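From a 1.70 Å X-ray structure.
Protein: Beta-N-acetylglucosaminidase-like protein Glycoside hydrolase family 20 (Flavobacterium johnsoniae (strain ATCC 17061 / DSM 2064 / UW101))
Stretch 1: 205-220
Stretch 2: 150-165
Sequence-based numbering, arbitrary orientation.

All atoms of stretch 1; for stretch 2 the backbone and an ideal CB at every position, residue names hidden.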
# COMPACT_ATOMS: atom_id res chain seq x y z
N GLY A 205 -17.20 8.27 10.26
CA GLY A 205 -16.29 7.27 10.88
C GLY A 205 -14.87 7.26 10.43
O GLY A 205 -14.14 6.35 10.83
N LEU A 206 -14.50 8.28 9.64
CA LEU A 206 -13.16 8.35 9.00
C LEU A 206 -12.41 9.50 9.70
O LEU A 206 -12.79 10.67 9.55
CB LEU A 206 -13.34 8.64 7.52
CG LEU A 206 -14.01 7.58 6.70
CD1 LEU A 206 -14.24 8.06 5.28
CD2 LEU A 206 -13.21 6.31 6.72
N TYR A 207 -11.40 9.16 10.52
CA TYR A 207 -10.69 10.12 11.32
C TYR A 207 -9.43 9.51 11.90
O TYR A 207 -9.29 8.29 11.93
CB TYR A 207 -11.57 10.75 12.48
CG TYR A 207 -12.04 9.70 13.49
CD1 TYR A 207 -13.20 8.95 13.24
CD2 TYR A 207 -11.37 9.49 14.64
CE1 TYR A 207 -13.61 7.96 14.11
CE2 TYR A 207 -11.79 8.50 15.54
CZ TYR A 207 -12.90 7.78 15.28
OH TYR A 207 -13.33 6.84 16.19
N TYR A 208 -8.54 10.39 12.32
CA TYR A 208 -7.33 9.98 13.02
C TYR A 208 -7.58 10.02 14.53
O TYR A 208 -8.13 11.00 15.06
CB TYR A 208 -6.20 10.88 12.78
CG TYR A 208 -5.93 11.09 11.28
CD1 TYR A 208 -5.31 10.12 10.53
CD2 TYR A 208 -6.28 12.29 10.66
CE1 TYR A 208 -5.10 10.32 9.16
CE2 TYR A 208 -6.01 12.51 9.31
CZ TYR A 208 -5.39 11.53 8.60
OH TYR A 208 -5.15 11.78 7.24
N THR A 209 -7.22 8.93 15.20
CA THR A 209 -7.31 8.96 16.67
C THR A 209 -6.25 9.89 17.22
O THR A 209 -5.26 10.18 16.60
CB THR A 209 -7.19 7.58 17.32
OG1 THR A 209 -5.82 7.11 17.23
CG2 THR A 209 -8.10 6.60 16.73
N GLN A 210 -6.41 10.28 18.48
CA GLN A 210 -5.38 11.13 19.18
C GLN A 210 -4.04 10.40 19.25
O GLN A 210 -3.01 10.98 19.05
CB GLN A 210 -5.87 11.60 20.57
CG GLN A 210 -7.16 12.39 20.43
CD GLN A 210 -7.53 13.15 21.68
OE1 GLN A 210 -6.94 12.95 22.74
NE2 GLN A 210 -8.46 14.09 21.54
N GLU A 211 -4.09 9.07 19.52
CA GLU A 211 -2.89 8.31 19.65
C GLU A 211 -2.23 8.23 18.24
O GLU A 211 -1.00 8.34 18.16
CB GLU A 211 -3.13 6.91 20.16
CG GLU A 211 -1.89 6.02 20.09
CD GLU A 211 -2.26 4.53 20.36
OE1 GLU A 211 -2.53 3.81 19.33
OE2 GLU A 211 -2.27 4.22 21.58
N GLU A 212 -3.04 8.04 17.18
CA GLU A 212 -2.48 8.04 15.84
C GLU A 212 -1.81 9.36 15.52
O GLU A 212 -0.70 9.39 14.99
CB GLU A 212 -3.57 7.69 14.81
CG GLU A 212 -3.95 6.21 14.80
CD GLU A 212 -5.23 5.92 14.04
OE1 GLU A 212 -5.91 6.89 13.63
OE2 GLU A 212 -5.56 4.73 13.87
N ILE A 213 -2.44 10.45 15.89
CA ILE A 213 -1.85 11.76 15.65
C ILE A 213 -0.52 11.88 16.41
O ILE A 213 0.48 12.32 15.86
CB ILE A 213 -2.84 12.86 16.05
CG1 ILE A 213 -4.02 12.90 15.10
CG2 ILE A 213 -2.18 14.21 16.18
CD1 ILE A 213 -5.18 13.76 15.53
N ARG A 214 -0.50 11.55 17.70
CA ARG A 214 0.75 11.60 18.45
C ARG A 214 1.81 10.74 17.83
O ARG A 214 3.00 11.14 17.78
CB ARG A 214 0.53 11.21 19.93
CG ARG A 214 -0.33 12.14 20.73
CD ARG A 214 -0.32 11.68 22.21
NE ARG A 214 -1.39 12.35 22.95
CZ ARG A 214 -2.57 11.79 23.26
NH1 ARG A 214 -2.85 10.48 23.00
NH2 ARG A 214 -3.49 12.54 23.86
N ASN A 215 1.44 9.57 17.33
CA ASN A 215 2.45 8.69 16.76
C ASN A 215 2.89 9.15 15.36
O ASN A 215 4.05 8.92 15.02
CB ASN A 215 1.96 7.25 16.74
CG ASN A 215 1.92 6.65 18.17
OD1 ASN A 215 2.63 7.14 19.05
ND2 ASN A 215 1.23 5.55 18.36
N ILE A 216 1.99 9.86 14.63
CA ILE A 216 2.43 10.46 13.35
C ILE A 216 3.35 11.62 13.64
O ILE A 216 4.30 11.87 12.92
CB ILE A 216 1.20 10.78 12.51
CG1 ILE A 216 0.67 9.48 11.88
CG2 ILE A 216 1.50 11.80 11.42
CD1 ILE A 216 -0.75 9.55 11.32
N VAL A 217 3.08 12.43 14.67
CA VAL A 217 3.98 13.55 15.06
C VAL A 217 5.36 12.96 15.32
O VAL A 217 6.36 13.47 14.87
CB VAL A 217 3.40 14.29 16.28
CG1 VAL A 217 4.45 15.11 16.99
CG2 VAL A 217 2.22 15.16 15.87
N LYS A 218 5.43 11.85 16.07
CA LYS A 218 6.72 11.20 16.38
C LYS A 218 7.40 10.70 15.15
O LYS A 218 8.61 10.91 14.98
CB LYS A 218 6.54 10.05 17.35
CG LYS A 218 6.13 10.45 18.72
CD LYS A 218 6.10 9.30 19.77
CE LYS A 218 5.34 9.66 21.02
NZ LYS A 218 5.57 8.66 22.12
N TYR A 219 6.63 10.09 14.25
CA TYR A 219 7.16 9.50 13.02
C TYR A 219 7.79 10.62 12.21
O TYR A 219 8.89 10.50 11.65
CB TYR A 219 5.99 8.86 12.24
CG TYR A 219 6.34 8.03 11.07
CD1 TYR A 219 6.55 8.58 9.84
CD2 TYR A 219 6.43 6.63 11.18
CE1 TYR A 219 6.85 7.78 8.74
CE2 TYR A 219 6.75 5.83 10.12
CZ TYR A 219 6.92 6.39 8.88
OH TYR A 219 7.25 5.57 7.79
N ALA A 220 7.08 11.74 12.14
CA ALA A 220 7.56 12.93 11.41
C ALA A 220 8.87 13.48 12.04
O ALA A 220 9.82 13.84 11.37
CB ALA A 220 6.52 14.03 11.34
N UNK A 150 1.15 20.13 1.96
CA UNK A 150 -0.14 20.10 2.62
C UNK A 150 -0.90 18.85 2.15
O UNK A 150 -1.05 18.65 0.97
CB UNK A 150 -0.93 21.38 2.33
N UNK A 151 -1.40 18.07 3.09
CA UNK A 151 -2.32 16.92 2.78
C UNK A 151 -3.73 17.21 3.26
O UNK A 151 -3.93 17.55 4.44
CB UNK A 151 -1.82 15.63 3.43
N UNK A 152 -4.67 17.23 2.32
CA UNK A 152 -6.14 17.40 2.62
C UNK A 152 -6.71 16.07 3.02
O UNK A 152 -6.83 15.13 2.19
CB UNK A 152 -6.91 17.95 1.42
N UNK A 153 -6.98 15.92 4.32
CA UNK A 153 -7.56 14.67 4.80
C UNK A 153 -9.10 14.73 4.89
O UNK A 153 -9.76 13.76 5.26
CB UNK A 153 -6.97 14.33 6.17
N UNK A 154 -9.69 15.87 4.50
CA UNK A 154 -11.13 16.04 4.60
C UNK A 154 -11.90 15.55 3.33
O UNK A 154 -12.88 14.83 3.43
CB UNK A 154 -11.44 17.52 4.86
N UNK A 155 -11.48 16.04 2.16
CA UNK A 155 -12.24 15.74 0.96
C UNK A 155 -12.27 14.21 0.71
O UNK A 155 -13.31 13.60 0.63
CB UNK A 155 -11.64 16.47 -0.24
N UNK A 156 -11.11 13.60 0.64
CA UNK A 156 -10.91 12.17 0.78
C UNK A 156 -9.95 11.91 1.91
O UNK A 156 -8.84 12.36 1.92
CB UNK A 156 -10.39 11.55 -0.52
N UNK A 157 -10.46 11.15 2.88
CA UNK A 157 -9.68 10.75 4.02
C UNK A 157 -8.49 9.97 3.52
O UNK A 157 -8.62 9.06 2.63
CB UNK A 157 -10.51 9.93 5.01
N UNK A 158 -7.34 10.27 4.11
CA UNK A 158 -6.10 9.57 3.79
C UNK A 158 -5.62 8.82 5.04
O UNK A 158 -5.16 9.44 6.02
CB UNK A 158 -5.03 10.55 3.29
N UNK A 159 -5.71 7.50 5.01
CA UNK A 159 -5.37 6.71 6.22
C UNK A 159 -3.88 6.88 6.66
O UNK A 159 -3.02 7.39 5.93
CB UNK A 159 -5.66 5.23 5.95
N UNK A 160 -3.65 6.40 7.89
CA UNK A 160 -2.33 6.47 8.50
C UNK A 160 -1.26 6.03 7.56
O UNK A 160 -0.18 6.68 7.50
CB UNK A 160 -2.28 5.62 9.77
N UNK A 161 -1.45 4.93 6.81
CA UNK A 161 -0.38 4.45 5.93
C UNK A 161 0.03 5.47 4.85
O UNK A 161 1.20 5.56 4.46
CB UNK A 161 -0.82 3.15 5.26
N UNK A 162 -0.97 6.18 4.32
CA UNK A 162 -0.69 7.20 3.31
C UNK A 162 0.15 8.30 3.91
O UNK A 162 1.15 8.76 3.31
CB UNK A 162 -1.99 7.78 2.73
N UNK A 163 -0.21 8.74 5.12
CA UNK A 163 0.48 9.85 5.77
C UNK A 163 1.94 9.43 6.05
O UNK A 163 2.88 10.19 5.74
CB UNK A 163 -0.24 10.25 7.06
N UNK A 164 2.14 8.23 6.59
CA UNK A 164 3.46 7.77 6.93
C UNK A 164 4.38 7.69 5.70
O UNK A 164 5.51 8.20 5.73
CB UNK A 164 3.37 6.40 7.61
N UNK A 165 3.92 7.07 4.61
CA UNK A 165 4.85 6.93 3.49
C UNK A 165 5.14 8.29 2.89
O UNK A 165 6.24 8.52 2.28
CB UNK A 165 4.29 5.99 2.42

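Position 150 has extended backbone angles and nothing of stretch 1 within 5.5 Å of its CB. Many residues would suit; it is Met 150. Position 151 points toward stretch 1 from a distance, so a longer apolar chain could reach it. Leu 151 does, its CD2 lying 4.1 Å from Tyr 208 OH. Position 152 points away. Asp 152 turns back on its own stretch: OD1 accepts from the backbone N of 154, and OD2 forms a salt bridge with the side chain at 155.

Position 153 points toward stretch 1, and its ideal CB is already 3.3 Å from Tyr 208 OH. A small residue such as alanine, serine or glycine suits best. Ala 153 sets its methyl at the edge of the Tyr 208 ring.

Positions 154, 155 and 156 do not meet stretch 1, which favors no particular side chain there. They are Ser 154, Arg 155, whose NH1 meets Asp 152 OD2, and His 156.

Position 157 points toward stretch 1, with its ideal CB 4.0 Å from Leu 206 CB. The Tyr 208 ring lies beyond, so a large apolar or aromatic chain would fill the space. Phe 157 does so. Its CG is 3.9 Å from Leu 206 CB, its CE1 lies over one face of the Tyr 208 ring, and the backbone of Leu 206 and Tyr 207 covers one face of its own ring.

Position 158 points away overall, though its ideal CB is 4.1 Å from Tyr 208 OH. Its carbonyl O, 2.6 Å from Tyr 208 OH, accepts a hydrogen bond from it. This bond uses the backbone, so most side chains would suit; phi near -116° disfavors proline. Gln 158 sends NE2 back to His 156 O.

Position 159 points away, with phi near -62°. Proline or common cap residues fit. Pro 159 takes the N-cap position.

CA-to-CB at 160 points sideways, and the ideal CB is near Ile 216 CD1, Glu 212 CD and Tyr 208 CD1. A branched apolar residue fits; a basic one could also answer the carboxylate. In Val 160, CG2 lies 4.1 Å from Ile 216 CD1 and 3.8 Å from Glu 212 CD.

Positions 161 and 162 have nothing of stretch 1 near CB. They are Asp 161 and Val 162.

Position 163 faces Ile 216 and Tyr 208, calling for a medium apolar chain. Val 163 CG1 is 3.7 Å from Ile 216 CG2.

Position 164 lies over the Tyr 219 ring, where a long aliphatic stem suits. Lys 164 places its CG over the ring face, 3.9 Å from the Tyr 219 centroid, a CH-pi contact.

Position 165 points away, open to many residues. Arg 165 NH2 makes a salt bridge with Asp 161 OD2 at 3.2 Å; its hydrogen bond is weak.

Stretch 2 (150-165) MLDASRHFQPVDVVKR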
# COMPACT_ATOMS: atom_id res chain seq x y z
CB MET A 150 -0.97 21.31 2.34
CG MET A 150 -2.19 21.37 3.25
SD MET A 150 -3.53 22.34 2.57
CE MET A 150 -4.00 21.05 1.40
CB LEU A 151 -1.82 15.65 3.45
CG LEU A 151 -2.61 14.33 3.23
CD1 LEU A 151 -1.67 13.09 3.30
CD2 LEU A 151 -3.73 14.18 4.24
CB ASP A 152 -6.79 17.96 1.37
CG ASP A 152 -8.28 18.10 1.43
OD1 ASP A 152 -8.95 17.75 2.46
OD2 ASP A 152 -8.83 18.52 0.37
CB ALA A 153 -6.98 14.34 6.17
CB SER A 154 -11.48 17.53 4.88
OG SER A 154 -12.88 17.75 4.87
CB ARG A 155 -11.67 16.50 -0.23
CG ARG A 155 -12.14 17.96 -0.31
CD ARG A 155 -12.00 18.75 0.97
NE ARG A 155 -12.44 20.16 0.78
CZ ARG A 155 -11.72 21.09 0.19
NH1 ARG A 155 -10.47 20.86 -0.24
NH2 ARG A 155 -12.26 22.25 -0.10
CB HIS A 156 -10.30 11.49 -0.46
CG HIS A 156 -11.29 11.25 -1.57
ND1 HIS A 156 -11.62 12.23 -2.48
CD2 HIS A 156 -12.06 10.18 -1.88
CE1 HIS A 156 -12.52 11.76 -3.33
NE2 HIS A 156 -12.80 10.52 -3.00
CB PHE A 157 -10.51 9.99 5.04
CG PHE A 157 -9.73 9.49 6.22
CD1 PHE A 157 -9.29 10.40 7.19
CD2 PHE A 157 -9.47 8.12 6.42
CE1 PHE A 157 -8.54 10.02 8.26
CE2 PHE A 157 -8.72 7.74 7.53
CZ PHE A 157 -8.30 8.68 8.48
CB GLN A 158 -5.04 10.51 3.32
CG GLN A 158 -5.48 11.44 2.19
CD GLN A 158 -5.78 10.68 0.91
OE1 GLN A 158 -5.16 9.71 0.59
NE2 GLN A 158 -6.78 11.16 0.21
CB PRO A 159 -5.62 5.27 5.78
CG PRO A 159 -6.73 5.40 4.84
CD PRO A 159 -6.26 6.60 3.99
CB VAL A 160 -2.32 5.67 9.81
CG1 VAL A 160 -0.91 5.43 10.27
CG2 VAL A 160 -3.19 6.35 10.84
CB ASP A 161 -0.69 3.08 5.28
CG ASP A 161 -1.94 3.09 4.42
OD1 ASP A 161 -2.97 3.42 4.89
OD2 ASP A 161 -1.83 2.67 3.27
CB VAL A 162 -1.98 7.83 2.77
CG1 VAL A 162 -1.67 8.91 1.75
CG2 VAL A 162 -2.89 6.76 2.09
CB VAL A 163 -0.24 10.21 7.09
CG1 VAL A 163 0.57 11.23 7.88
CG2 VAL A 163 -1.65 10.73 6.80
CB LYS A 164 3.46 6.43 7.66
CG LYS A 164 2.96 6.50 9.09
CD LYS A 164 2.97 5.15 9.74
CE LYS A 164 2.68 5.22 11.20
NZ LYS A 164 2.88 3.90 11.93
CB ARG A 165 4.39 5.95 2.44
CG ARG A 165 3.10 6.27 1.71
CD ARG A 165 2.70 5.19 0.74
NE ARG A 165 1.52 5.50 -0.03
CZ ARG A 165 0.28 5.02 0.20
NH1 ARG A 165 -0.73 5.40 -0.53
NH2 ARG A 165 0.08 4.15 1.20
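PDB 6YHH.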